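Local coordinates for protein pyridoxal 5'-phosphate synthase subunit PdxT (Thermus thermophilus, PDB 2YWD) that probably hydrolyses glutamine to glutamate and ammonia, as the glutaminase subunit that passes the ammonia to PdxS for pyridoxal 5'-phosphate synthesis, at residues A[88-93]-A[104-109]; A[76-81]-A[167-172]; A[110-115]-A[138-143]; A[65-70]-A[98-103]; A[146-151]-A[161-166]. One frame throughout, in Å; residues are numbered along the deposited sequence.

Contact 1 of 5, residues A[88-93]-A[104-109]; sequences AKEIVG and EAWVER
Glu90 lays its aliphatic stem over the indole of Trp106, its partner in a parallel strand pairing and on the same side of the sheet. With CG anti to the carbonyl carbon (chi1 -63°), the chain runs alongside the tryptophan, both pointing the same way. CB sits over a face of the five-membered ring, 3.9 Å from its centroid, a CH-pi contact. CG goes on to NE1 of Trp106 at 3.6 Å. From there the chain bends at chi2, and the carboxylate leads away, its plane turned 57° from the ring; OE1 has a long, weak ion pair with Arg99. Three backbone bonds join the two segments: Glu90 N to Ala105 O, Val107 N to Glu90 O at 2.9 Å, and Val92 N to Val107 O, whose donor stands 37° above the carbonyl plane. Ala88 CB touches Val107 CG2 at 3.6 Å on the buried side. Beyond the last of these bonds a water accepts from Arg109 N and donates to Val92 O, tying in the backbone of a residue predicted to bind glutamine; the Arg109 side chain reaches Gln97 through NH1. The pair belongs to a small three-stranded mixed sheet, 103-108 in the middle between 90-91 and the antiparallel 140-144, with Ile91 and Val107 packed on Ile85 of helix 82-87.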
# COMPACT_ATOMS: atom_id res chain seq x y z
N ALA A 88 0.80 -1.14 -8.52
CA ALA A 88 1.20 -2.09 -9.56
C ALA A 88 1.27 -1.56 -10.98
O ALA A 88 0.37 -0.88 -11.46
CB ALA A 88 0.28 -3.31 -9.51
N LYS A 89 2.36 -1.90 -11.67
CA LYS A 89 2.55 -1.49 -13.05
C LYS A 89 1.51 -2.17 -13.93
O LYS A 89 1.04 -1.59 -14.91
CB LYS A 89 3.96 -1.85 -13.53
CG LYS A 89 4.23 -1.45 -14.97
CD LYS A 89 5.71 -1.41 -15.27
CE LYS A 89 6.41 -0.32 -14.47
NZ LYS A 89 5.92 1.04 -14.81
N GLU A 90 1.15 -3.41 -13.58
CA GLU A 90 0.17 -4.15 -14.35
C GLU A 90 -0.89 -4.79 -13.45
O GLU A 90 -0.58 -5.42 -12.45
CB GLU A 90 0.83 -5.27 -15.16
CG GLU A 90 1.84 -4.83 -16.22
CD GLU A 90 1.22 -3.95 -17.30
OE1 GLU A 90 0.00 -4.08 -17.56
OE2 GLU A 90 1.95 -3.13 -17.89
N ILE A 91 -2.15 -4.60 -13.83
CA ILE A 91 -3.27 -5.19 -13.11
C ILE A 91 -3.86 -6.20 -14.07
O ILE A 91 -4.39 -5.83 -15.12
CB ILE A 91 -4.33 -4.14 -12.74
CG1 ILE A 91 -3.72 -3.09 -11.81
CG2 ILE A 91 -5.52 -4.82 -12.07
CD1 ILE A 91 -4.68 -1.96 -11.45
N VAL A 92 -3.74 -7.48 -13.73
CA VAL A 92 -4.24 -8.56 -14.58
C VAL A 92 -5.71 -8.41 -14.95
O VAL A 92 -6.58 -8.34 -14.08
CB VAL A 92 -4.04 -9.93 -13.89
CG1 VAL A 92 -4.48 -11.05 -14.84
CG2 VAL A 92 -2.59 -10.10 -13.48
N GLY A 93 -5.98 -8.36 -16.26
CA GLY A 93 -7.35 -8.23 -16.73
C GLY A 93 -7.91 -6.82 -16.83
O GLY A 93 -8.99 -6.63 -17.39
N GLU A 104 7.11 -2.65 -9.91
CA GLU A 104 7.28 -3.66 -10.96
C GLU A 104 6.62 -4.96 -10.52
O GLU A 104 7.29 -5.87 -10.02
CB GLU A 104 8.77 -3.92 -11.23
CG GLU A 104 9.49 -2.78 -11.93
CD GLU A 104 8.93 -2.48 -13.31
OE1 GLU A 104 8.53 -3.42 -14.02
OE2 GLU A 104 8.90 -1.29 -13.68
N ALA A 105 5.32 -5.05 -10.71
CA ALA A 105 4.59 -6.24 -10.32
C ALA A 105 3.30 -6.39 -11.12
O ALA A 105 2.76 -5.42 -11.63
CB ALA A 105 4.26 -6.18 -8.84
N TRP A 106 2.85 -7.64 -11.23
CA TRP A 106 1.60 -7.98 -11.91
C TRP A 106 0.67 -8.38 -10.78
O TRP A 106 0.95 -9.35 -10.07
CB TRP A 106 1.80 -9.17 -12.84
CG TRP A 106 2.38 -8.83 -14.18
CD1 TRP A 106 3.38 -7.94 -14.45
CD2 TRP A 106 2.02 -9.42 -15.44
NE1 TRP A 106 3.66 -7.94 -15.80
CE2 TRP A 106 2.84 -8.84 -16.42
CE3 TRP A 106 1.08 -10.39 -15.82
CZ2 TRP A 106 2.75 -9.19 -17.78
CZ3 TRP A 106 1.00 -10.74 -17.17
CH2 TRP A 106 1.83 -10.14 -18.13
N VAL A 107 -0.41 -7.65 -10.59
CA VAL A 107 -1.35 -7.96 -9.52
C VAL A 107 -2.73 -8.28 -10.05
O VAL A 107 -3.25 -7.59 -10.92
CB VAL A 107 -1.49 -6.78 -8.53
CG1 VAL A 107 -2.56 -7.10 -7.49
CG2 VAL A 107 -0.15 -6.51 -7.85
N GLU A 108 -3.33 -9.35 -9.53
CA GLU A 108 -4.68 -9.72 -9.94
C GLU A 108 -5.61 -9.44 -8.76
O GLU A 108 -5.38 -9.92 -7.64
CB GLU A 108 -4.75 -11.20 -10.33
CG GLU A 108 -6.03 -11.54 -11.07
CD GLU A 108 -6.17 -13.02 -11.38
OE1 GLU A 108 -5.16 -13.74 -11.31
OE2 GLU A 108 -7.30 -13.44 -11.71
N ARG A 109 -6.65 -8.66 -9.01
CA ARG A 109 -7.61 -8.30 -7.98
C ARG A 109 -8.40 -9.50 -7.46
O ARG A 109 -8.72 -10.41 -8.22
CB ARG A 109 -8.57 -7.24 -8.54
CG ARG A 109 -7.94 -5.86 -8.72
CD ARG A 109 -8.76 -4.99 -9.67
NE ARG A 109 -10.20 -5.15 -9.43
CZ ARG A 109 -11.15 -4.65 -10.21
NH1 ARG A 109 -10.83 -3.95 -11.29
NH2 ARG A 109 -12.42 -4.88 -9.92
O HOH W 1 -7.42 -8.13 -11.59

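Contact 2 of 5, residues A[76-81]-A[167-172]; sequences ALFGTC and LASSFH
Phe78 and Leu167 lie side by side on neighbouring parallel strands at the centre of the main sheet, close to the middle of the molecule. Four backbone bonds join the two segments: Leu167 N to Leu77 O at 2.7 Å, Gly79 N to Leu167 O, Ser169 N to Gly79 O, and Cys81 N to Ser169 O at 2.9 Å. The apolar contacts gather on the phenylalanine. Its chi1 of -177° sets CG of Phe78 beside its own carbonyl carbon. Leu167 CD2 lies over one face of the Phe78 ring and Thr80 CG2 over the opposite face, while Leu167 O lies at the edge. Among the polar side chains, Ser169 OG donates to Phe171 O at 2.9 Å, a bond within the segment 167-172, where the strand gives way to loop, and Thr80 OG1 is held by His17. Cys81 CB is 3.4 Å from His172 CE1, and Cys81 SG lies 3.7 Å from His172 NE2, oblique to the ring. Cys81 has phi 61° at the N-cap of helix 82-87, consistent with the nucleophile elbow of class I glutamine amidotransferases. The contact sets two members of the predicted triad, Cys81 and His172, side by side, and Glu174 completes it through His172 ND1.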
# COMPACT_ATOMS: atom_id res chain seq x y z
N ALA A 76 8.05 8.32 0.16
CA ALA A 76 7.93 6.87 0.32
C ALA A 76 6.45 6.52 0.27
O ALA A 76 5.61 7.30 0.73
CB ALA A 76 8.52 6.43 1.65
N LEU A 77 6.14 5.36 -0.28
CA LEU A 77 4.76 4.90 -0.43
C LEU A 77 4.53 3.53 0.19
O LEU A 77 5.38 2.65 0.11
CB LEU A 77 4.39 4.81 -1.91
CG LEU A 77 4.55 6.06 -2.77
CD1 LEU A 77 4.21 5.72 -4.21
CD2 LEU A 77 3.63 7.16 -2.24
N PHE A 78 3.36 3.37 0.80
CA PHE A 78 2.96 2.10 1.40
C PHE A 78 1.52 1.89 0.96
O PHE A 78 0.62 2.63 1.36
CB PHE A 78 3.03 2.17 2.94
CG PHE A 78 2.70 0.87 3.64
CD1 PHE A 78 2.65 -0.34 2.93
CD2 PHE A 78 2.47 0.84 5.02
CE1 PHE A 78 2.37 -1.54 3.59
CE2 PHE A 78 2.19 -0.35 5.68
CZ PHE A 78 2.14 -1.55 4.97
N GLY A 79 1.30 0.90 0.10
CA GLY A 79 -0.03 0.61 -0.38
C GLY A 79 -0.53 -0.69 0.21
O GLY A 79 0.18 -1.70 0.20
N THR A 80 -1.75 -0.68 0.73
CA THR A 80 -2.35 -1.86 1.34
C THR A 80 -3.64 -2.21 0.60
O THR A 80 -4.54 -1.38 0.50
CB THR A 80 -2.68 -1.63 2.83
OG1 THR A 80 -3.61 -0.54 2.96
CG2 THR A 80 -1.42 -1.28 3.59
N CYS A 81 -3.72 -3.44 0.10
CA CYS A 81 -4.92 -3.89 -0.62
C CYS A 81 -5.11 -3.00 -1.84
O CYS A 81 -4.34 -3.08 -2.80
CB CYS A 81 -6.13 -3.83 0.32
SG CYS A 81 -7.74 -4.36 -0.38
N LEU A 167 6.47 0.26 -0.66
CA LEU A 167 6.10 -0.94 0.07
C LEU A 167 4.65 -1.29 -0.26
O LEU A 167 3.82 -0.39 -0.38
CB LEU A 167 6.24 -0.68 1.57
CG LEU A 167 6.02 -1.84 2.54
CD1 LEU A 167 7.10 -2.89 2.33
CD2 LEU A 167 6.05 -1.32 3.97
N ALA A 168 4.35 -2.58 -0.41
CA ALA A 168 2.99 -2.99 -0.73
C ALA A 168 2.61 -4.31 -0.08
O ALA A 168 3.40 -5.24 -0.02
CB ALA A 168 2.83 -3.09 -2.24
N SER A 169 1.37 -4.38 0.41
CA SER A 169 0.88 -5.60 1.05
C SER A 169 -0.51 -5.96 0.52
O SER A 169 -1.29 -5.08 0.16
CB SER A 169 0.80 -5.43 2.58
OG SER A 169 -0.14 -4.44 2.94
N SER A 170 -0.82 -7.25 0.48
CA SER A 170 -2.14 -7.66 0.02
C SER A 170 -3.06 -7.78 1.23
O SER A 170 -4.27 -7.97 1.09
CB SER A 170 -2.06 -8.99 -0.74
OG SER A 170 -1.34 -9.95 -0.01
N PHE A 171 -2.47 -7.66 2.42
CA PHE A 171 -3.21 -7.74 3.68
C PHE A 171 -3.33 -6.37 4.36
O PHE A 171 -2.69 -5.41 3.94
CB PHE A 171 -2.56 -8.75 4.63
CG PHE A 171 -1.12 -8.45 4.95
CD1 PHE A 171 -0.79 -7.66 6.04
CD2 PHE A 171 -0.10 -8.96 4.15
CE1 PHE A 171 0.54 -7.38 6.34
CE2 PHE A 171 1.24 -8.70 4.44
CZ PHE A 171 1.56 -7.90 5.54
N HIS A 172 -4.13 -6.31 5.42
CA HIS A 172 -4.38 -5.06 6.14
C HIS A 172 -3.72 -4.94 7.51
O HIS A 172 -4.30 -5.32 8.52
CB HIS A 172 -5.89 -4.89 6.33
CG HIS A 172 -6.66 -4.80 5.05
ND1 HIS A 172 -6.93 -3.61 4.42
CD2 HIS A 172 -7.23 -5.77 4.29
CE1 HIS A 172 -7.64 -3.84 3.33
NE2 HIS A 172 -7.83 -5.14 3.22

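Contact 3 of 5, residues A[110-115]-A[138-143]; sequences NAFGRQ and APVFRR
The carbonyl oxygen of Ala138 is met by several groups of Asn110 to Phe112 and by a water. The water donates to it at 2.7 Å, and Ala111 N gives a weak bond at 3.3 Å with an N-H...O angle of 135°. Asn110 CA adds a C-H...O contact, and the Phe112 ring turns its edge to the same oxygen, with CD1 3.5 Å away. That water also donates to Asn110 OD1 and accepts from Phe112 N, so one molecule bridges the loop and Ala138, just ahead of the strand; Asn110 ND2 turns to Glu117. The loop 110-115 follows the central strand of the small mixed sheet, and strand 140-144 is that strand's antiparallel neighbour, interrupted by a classic beta bulge at which Arg142 and Arg143 both face Trp106. Val140 projects toward the loop. Its CG2, anti to the carbonyl carbon (CG1 at chi1 173°), lies over a face of the Phe112 ring, 4.1 Å from the centroid, and also reaches Ala111 CB at 3.8 Å. Ala138 CB closes on Phe112 CE1 at 3.6 Å, and Phe119 meets the same ring edge-to-face. At the far end Arg142 NH2 approaches Ala111 CB, its guanidinium held by a salt bridge from NE to Glu108.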
# COMPACT_ATOMS: atom_id res chain seq x y z
N ASN A 110 -8.67 -9.49 -6.15
CA ASN A 110 -9.46 -10.53 -5.46
C ASN A 110 -9.34 -11.89 -6.14
O ASN A 110 -10.32 -12.45 -6.64
CB ASN A 110 -10.93 -10.06 -5.43
CG ASN A 110 -11.82 -10.98 -4.62
OD1 ASN A 110 -11.36 -11.70 -3.74
ND2 ASN A 110 -13.12 -10.93 -4.91
N ALA A 111 -8.12 -12.44 -6.13
CA ALA A 111 -7.85 -13.70 -6.81
C ALA A 111 -7.43 -14.90 -5.98
O ALA A 111 -6.89 -15.87 -6.53
CB ALA A 111 -6.79 -13.44 -7.89
N PHE A 112 -7.68 -14.89 -4.67
CA PHE A 112 -7.27 -16.02 -3.83
C PHE A 112 -8.06 -17.31 -4.03
O PHE A 112 -7.61 -18.39 -3.64
CB PHE A 112 -7.31 -15.64 -2.35
CG PHE A 112 -5.98 -15.25 -1.81
CD1 PHE A 112 -5.58 -13.92 -1.79
CD2 PHE A 112 -5.10 -16.22 -1.35
CE1 PHE A 112 -4.32 -13.55 -1.32
CE2 PHE A 112 -3.84 -15.87 -0.87
CZ PHE A 112 -3.45 -14.54 -0.85
N GLY A 113 -9.25 -17.20 -4.61
CA GLY A 113 -10.05 -18.38 -4.89
C GLY A 113 -10.72 -19.08 -3.72
O GLY A 113 -11.06 -20.26 -3.82
N ARG A 114 -10.90 -18.38 -2.60
CA ARG A 114 -11.56 -18.98 -1.45
C ARG A 114 -13.03 -18.59 -1.45
O ARG A 114 -13.38 -17.48 -1.85
CB ARG A 114 -10.88 -18.55 -0.15
CG ARG A 114 -9.48 -19.11 0.01
CD ARG A 114 -8.88 -18.82 1.38
NE ARG A 114 -9.70 -19.36 2.46
CZ ARG A 114 -9.28 -19.54 3.71
NH1 ARG A 114 -8.04 -19.23 4.05
NH2 ARG A 114 -10.11 -20.03 4.62
N GLN A 115 -13.89 -19.51 -1.02
CA GLN A 115 -15.33 -19.26 -0.98
C GLN A 115 -15.63 -18.02 -0.14
O GLN A 115 -16.30 -17.09 -0.60
CB GLN A 115 -16.06 -20.47 -0.40
CG GLN A 115 -17.34 -20.83 -1.15
CD GLN A 115 -18.12 -21.92 -0.45
OE1 GLN A 115 -17.57 -22.95 -0.05
NE2 GLN A 115 -19.43 -21.71 -0.29
N ALA A 138 -8.58 -10.24 -0.82
CA ALA A 138 -7.19 -9.96 -1.14
C ALA A 138 -6.72 -10.16 -2.57
O ALA A 138 -7.08 -11.13 -3.24
CB ALA A 138 -6.29 -10.75 -0.19
N PRO A 139 -5.91 -9.21 -3.07
CA PRO A 139 -5.38 -9.32 -4.43
C PRO A 139 -4.19 -10.27 -4.36
O PRO A 139 -3.69 -10.57 -3.27
CB PRO A 139 -4.96 -7.89 -4.75
CG PRO A 139 -4.47 -7.40 -3.41
CD PRO A 139 -5.56 -7.91 -2.48
N VAL A 140 -3.73 -10.74 -5.51
CA VAL A 140 -2.61 -11.65 -5.56
C VAL A 140 -1.47 -11.08 -6.39
O VAL A 140 -1.69 -10.53 -7.47
CB VAL A 140 -3.04 -13.02 -6.15
CG1 VAL A 140 -1.83 -13.93 -6.36
CG2 VAL A 140 -4.05 -13.68 -5.21
N PHE A 141 -0.25 -11.18 -5.87
CA PHE A 141 0.93 -10.72 -6.58
C PHE A 141 1.30 -11.87 -7.51
O PHE A 141 1.88 -12.86 -7.07
CB PHE A 141 2.07 -10.45 -5.61
CG PHE A 141 1.90 -9.20 -4.79
CD1 PHE A 141 2.07 -7.95 -5.36
CD2 PHE A 141 1.60 -9.28 -3.43
CE1 PHE A 141 1.94 -6.79 -4.60
CE2 PHE A 141 1.47 -8.13 -2.66
CZ PHE A 141 1.64 -6.88 -3.25
N ARG A 142 0.95 -11.76 -8.79
CA ARG A 142 1.23 -12.83 -9.75
C ARG A 142 2.69 -12.91 -10.20
O ARG A 142 3.26 -14.00 -10.25
CB ARG A 142 0.31 -12.69 -10.97
CG ARG A 142 -1.17 -12.96 -10.66
CD ARG A 142 -1.39 -14.39 -10.18
NE ARG A 142 -2.82 -14.73 -10.13
CZ ARG A 142 -3.30 -15.91 -9.75
NH1 ARG A 142 -2.47 -16.88 -9.37
NH2 ARG A 142 -4.61 -16.12 -9.75
N ARG A 143 3.28 -11.77 -10.55
CA ARG A 143 4.68 -11.75 -10.97
C ARG A 143 5.36 -10.53 -10.38
O ARG A 143 4.72 -9.50 -10.17
CB ARG A 143 4.80 -11.70 -12.49
CG ARG A 143 4.06 -12.81 -13.22
CD ARG A 143 4.64 -13.05 -14.60
NE ARG A 143 4.76 -11.82 -15.38
CZ ARG A 143 5.26 -11.76 -16.61
NH1 ARG A 143 5.69 -12.86 -17.21
NH2 ARG A 143 5.34 -10.59 -17.25
O HOH W 2 -9.09 -12.92 -3.00

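Contact 4 of 5, residues A[65-70]-A[98-103]; sequences EVRKRV and PRLGVL
Arg67 and Leu100 lie alongside each other with their side chains running opposite ways. The arginine leaves its helix with CG anti to the backbone N (chi1 -177°), runs straight through chi2 and bends at chi3, -64°. Its NH2 donates to Leu100 O at 3.0 Å, the N-H...O angle being 151° and the oxygen slightly out of the guanidinium plane. A water accepts from NE and donates to that same oxygen at 2.8 Å, so two donors hold one carbonyl. Salt bridges to Glu63 and Asp64 from NH2 and NH1 further fix the group. Leu100 also sets CG anti to its backbone N. Its two methyls divide the work: CD1 rests over a face of the guanidinium and on Arg67 CB at 3.6 Å, whereas CD2 meets Val66 CG1 at 3.8 Å, the two side chains crossing at about a right angle. A looser touch, Val70 CG1 to Val102 CG2 at 4.2 Å, extends the apolar row by one helical turn. Segment 98-103, a loop running into strand 103-108, lies against helix 62-71, with Leu77 of strand 76-80 touching Val66, Val70 and Leu100, and Trp86 of helix 82-87 packed on Val66 and Leu100.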
# COMPACT_ATOMS: atom_id res chain seq x y z
N GLU A 65 1.75 13.80 -9.59
CA GLU A 65 2.66 14.43 -8.64
C GLU A 65 3.36 13.36 -7.81
O GLU A 65 4.56 13.46 -7.53
CB GLU A 65 1.89 15.39 -7.73
CG GLU A 65 2.76 16.17 -6.73
CD GLU A 65 3.85 16.99 -7.40
OE1 GLU A 65 3.67 17.42 -8.56
OE2 GLU A 65 4.90 17.22 -6.76
N VAL A 66 2.62 12.33 -7.41
CA VAL A 66 3.22 11.26 -6.63
C VAL A 66 4.30 10.57 -7.47
O VAL A 66 5.39 10.28 -6.97
CB VAL A 66 2.16 10.22 -6.19
CG1 VAL A 66 2.84 9.00 -5.63
CG2 VAL A 66 1.25 10.84 -5.13
N ARG A 67 4.01 10.31 -8.74
CA ARG A 67 4.98 9.66 -9.62
C ARG A 67 6.28 10.48 -9.65
O ARG A 67 7.38 9.94 -9.57
CB ARG A 67 4.42 9.52 -11.04
CG ARG A 67 5.36 8.78 -11.99
CD ARG A 67 4.75 8.54 -13.38
NE ARG A 67 3.58 7.65 -13.35
CZ ARG A 67 2.32 8.06 -13.40
NH1 ARG A 67 2.04 9.36 -13.51
NH2 ARG A 67 1.33 7.18 -13.34
N LYS A 68 6.12 11.80 -9.76
CA LYS A 68 7.26 12.71 -9.81
C LYS A 68 8.04 12.68 -8.49
O LYS A 68 9.27 12.62 -8.49
CB LYS A 68 6.76 14.13 -10.08
CG LYS A 68 7.84 15.19 -10.07
CD LYS A 68 7.24 16.59 -10.17
CE LYS A 68 8.31 17.66 -10.05
NZ LYS A 68 9.08 17.53 -8.78
N ARG A 69 7.32 12.72 -7.38
CA ARG A 69 7.94 12.70 -6.05
C ARG A 69 8.72 11.41 -5.79
O ARG A 69 9.83 11.45 -5.25
CB ARG A 69 6.86 12.89 -4.97
CG ARG A 69 6.24 14.29 -4.94
CD ARG A 69 7.23 15.33 -4.43
NE ARG A 69 7.67 15.03 -3.08
CZ ARG A 69 6.92 15.20 -1.99
NH1 ARG A 69 5.69 15.69 -2.09
NH2 ARG A 69 7.40 14.85 -0.80
N VAL A 70 8.14 10.27 -6.15
CA VAL A 70 8.82 8.99 -5.94
C VAL A 70 10.05 8.88 -6.83
O VAL A 70 11.10 8.40 -6.39
CB VAL A 70 7.88 7.80 -6.23
CG1 VAL A 70 8.64 6.49 -6.15
CG2 VAL A 70 6.73 7.80 -5.24
N PRO A 98 -6.95 3.06 -14.05
CA PRO A 98 -6.15 4.20 -13.57
C PRO A 98 -5.32 3.76 -12.37
O PRO A 98 -5.85 3.19 -11.41
CB PRO A 98 -7.21 5.23 -13.19
CG PRO A 98 -8.33 4.93 -14.15
CD PRO A 98 -8.38 3.42 -14.14
N ARG A 99 -4.01 4.03 -12.41
CA ARG A 99 -3.12 3.64 -11.32
C ARG A 99 -1.78 4.34 -11.44
O ARG A 99 -1.47 4.92 -12.49
CB ARG A 99 -2.90 2.13 -11.35
CG ARG A 99 -2.25 1.64 -12.64
CD ARG A 99 -2.17 0.12 -12.65
NE ARG A 99 -1.51 -0.39 -13.85
CZ ARG A 99 -2.08 -0.48 -15.05
NH1 ARG A 99 -3.33 -0.08 -15.23
NH2 ARG A 99 -1.39 -0.98 -16.07
N LEU A 100 -0.98 4.29 -10.37
CA LEU A 100 0.34 4.91 -10.37
C LEU A 100 1.28 4.04 -11.21
O LEU A 100 1.99 4.55 -12.08
CB LEU A 100 0.88 5.03 -8.94
CG LEU A 100 2.31 5.59 -8.83
CD1 LEU A 100 2.37 6.98 -9.46
CD2 LEU A 100 2.71 5.65 -7.36
N GLY A 101 1.30 2.75 -10.92
CA GLY A 101 2.12 1.81 -11.67
C GLY A 101 3.63 1.88 -11.54
O GLY A 101 4.34 1.54 -12.48
N VAL A 102 4.13 2.30 -10.38
CA VAL A 102 5.57 2.40 -10.19
C VAL A 102 6.18 1.07 -9.74
O VAL A 102 7.35 0.79 -10.02
CB VAL A 102 5.92 3.50 -9.14
CG1 VAL A 102 5.34 3.14 -7.79
CG2 VAL A 102 7.43 3.68 -9.05
N LEU A 103 5.40 0.25 -9.05
CA LEU A 103 5.88 -1.04 -8.57
C LEU A 103 5.93 -2.07 -9.69
O LEU A 103 4.93 -2.33 -10.36
CB LEU A 103 4.97 -1.54 -7.45
CG LEU A 103 5.28 -2.92 -6.86
CD1 LEU A 103 6.62 -2.87 -6.13
CD2 LEU A 103 4.17 -3.34 -5.90
O HOH W 3 4.40 4.95 -13.36

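Contact 5 of 5, residues A[146-151]-A[161-166]; sequences EGVEVL and VRQGKV
Val148 crosses Val161 obliquely at the open end of a beta hairpin formed by strands 149-154 and 157-163, the outermost pair on one side of the main sheet. Its two methyls part over different partners. CG1, anti to the backbone N (chi1 -177°), meets Val161 CB at 3.8 Å; CG2 lies 3.7 Å from Gln163 OE1. Glu149 and Arg162 form the hydrogen-bonded antiparallel pair, joined by Glu149 N to Arg162 O and Arg162 N to Glu149 O, both 2.8 Å and the first close to straight at 171°. Both side chains start on the same side of the sheet, yet the arginine leads away, and Glu149 OE1 stays 5.0 Å from Arg162 NE, too far apart for a salt bridge. On the next pair, Val150 and Val161 turn to the other side, toward Leu144 of strand 140-144. Leu151 reaches back with CD1 to Arg162 CB at 3.8 Å, its chain slanting across the arginine stem. Gln163 hands its amide to strand 103-108 and the loop before it: OE1 accepts from Glu104 N, and NE2 donates to Val102 O. From Gln163 to Val166 the chain makes a type II' turn, and the Arg162 chain, extended as far as NE, reaches it, NE donating to Gly164 O at 2.8 Å in the guanidinium plane.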
# COMPACT_ATOMS: atom_id res chain seq x y z
N GLU A 146 12.63 -8.12 -11.18
CA GLU A 146 13.90 -8.50 -10.55
C GLU A 146 14.32 -7.59 -9.39
O GLU A 146 14.96 -8.05 -8.44
CB GLU A 146 15.00 -8.54 -11.61
CG GLU A 146 16.35 -9.01 -11.09
CD GLU A 146 17.36 -9.24 -12.20
OE1 GLU A 146 17.12 -10.14 -13.04
OE2 GLU A 146 18.38 -8.52 -12.24
N GLY A 147 13.98 -6.31 -9.47
CA GLY A 147 14.35 -5.39 -8.40
C GLY A 147 13.39 -5.34 -7.23
O GLY A 147 13.47 -4.44 -6.39
N VAL A 148 12.49 -6.32 -7.15
CA VAL A 148 11.51 -6.35 -6.06
C VAL A 148 11.86 -7.38 -5.00
O VAL A 148 12.17 -8.53 -5.30
CB VAL A 148 10.10 -6.66 -6.60
CG1 VAL A 148 9.08 -6.61 -5.46
CG2 VAL A 148 9.72 -5.65 -7.67
N GLU A 149 11.83 -6.95 -3.74
CA GLU A 149 12.15 -7.82 -2.62
C GLU A 149 10.89 -8.36 -1.94
O GLU A 149 9.94 -7.62 -1.71
CB GLU A 149 13.01 -7.05 -1.62
CG GLU A 149 13.31 -7.78 -0.32
CD GLU A 149 14.30 -7.02 0.55
OE1 GLU A 149 14.15 -5.79 0.69
OE2 GLU A 149 15.23 -7.66 1.09
N VAL A 150 10.88 -9.66 -1.65
CA VAL A 150 9.74 -10.27 -0.97
C VAL A 150 10.04 -10.30 0.52
O VAL A 150 10.97 -10.99 0.95
CB VAL A 150 9.48 -11.71 -1.47
CG1 VAL A 150 8.32 -12.33 -0.70
CG2 VAL A 150 9.17 -11.70 -2.96
N LEU A 151 9.27 -9.56 1.30
CA LEU A 151 9.48 -9.49 2.75
C LEU A 151 8.63 -10.48 3.53
O LEU A 151 8.91 -10.76 4.70
CB LEU A 151 9.20 -8.07 3.24
CG LEU A 151 10.07 -6.98 2.63
CD1 LEU A 151 9.61 -5.61 3.13
CD2 LEU A 151 11.53 -7.21 3.00
N VAL A 161 5.77 -6.93 -0.31
CA VAL A 161 6.92 -6.71 -1.17
C VAL A 161 7.44 -5.28 -1.08
O VAL A 161 6.70 -4.36 -0.73
CB VAL A 161 6.58 -7.02 -2.64
CG1 VAL A 161 6.08 -8.45 -2.77
CG2 VAL A 161 5.53 -6.04 -3.15
N ARG A 162 8.72 -5.11 -1.40
CA ARG A 162 9.34 -3.80 -1.35
C ARG A 162 10.23 -3.53 -2.56
O ARG A 162 10.93 -4.41 -3.04
CB ARG A 162 10.18 -3.67 -0.07
CG ARG A 162 11.00 -2.39 0.01
CD ARG A 162 11.78 -2.29 1.32
NE ARG A 162 12.62 -1.10 1.34
CZ ARG A 162 13.37 -0.71 2.37
NH1 ARG A 162 13.38 -1.41 3.50
NH2 ARG A 162 14.11 0.39 2.28
N GLN A 163 10.16 -2.30 -3.05
CA GLN A 163 10.96 -1.86 -4.18
C GLN A 163 11.44 -0.46 -3.80
O GLN A 163 10.72 0.51 -4.01
CB GLN A 163 10.12 -1.80 -5.45
CG GLN A 163 10.85 -1.20 -6.64
CD GLN A 163 9.94 -1.03 -7.84
OE1 GLN A 163 9.52 -2.01 -8.46
NE2 GLN A 163 9.62 0.21 -8.17
N GLY A 164 12.64 -0.38 -3.24
CA GLY A 164 13.16 0.91 -2.84
C GLY A 164 12.32 1.48 -1.71
O GLY A 164 12.17 0.84 -0.66
N LYS A 165 11.75 2.66 -1.92
CA LYS A 165 10.91 3.28 -0.90
C LYS A 165 9.43 3.04 -1.13
O LYS A 165 8.58 3.77 -0.60
CB LYS A 165 11.21 4.78 -0.83
CG LYS A 165 12.54 5.08 -0.15
CD LYS A 165 12.81 6.58 -0.09
CE LYS A 165 14.00 6.88 0.83
NZ LYS A 165 15.23 6.15 0.42
N VAL A 166 9.12 2.01 -1.90
CA VAL A 166 7.73 1.63 -2.20
C VAL A 166 7.47 0.29 -1.53
O VAL A 166 8.16 -0.70 -1.80
CB VAL A 166 7.49 1.49 -3.71
CG1 VAL A 166 6.05 1.03 -3.97
CG2 VAL A 166 7.75 2.81 -4.41

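Contact 2 is the buried core of the set, two central strands of the main sheet that bear the predicted catalytic cysteine and histidine; the other four are partly buried and lie further out. Contact 5 continues the same sheet to its edge, since Val161 N bonds Ala168 O. Contacts 1 and 3 share the small sheet, strand 103-108 pairing with both its neighbours, and there charged side chains such as Glu108 and Arg142 lie beside apolar ones, where contact 2 is almost wholly buried. Contact 4 joins helix to loop, relying on one arginine bond and methyl packing rather than on a backbone ladder; Leu77 links it to contact 2, and Arg99 to contact 1 through Lys89 O.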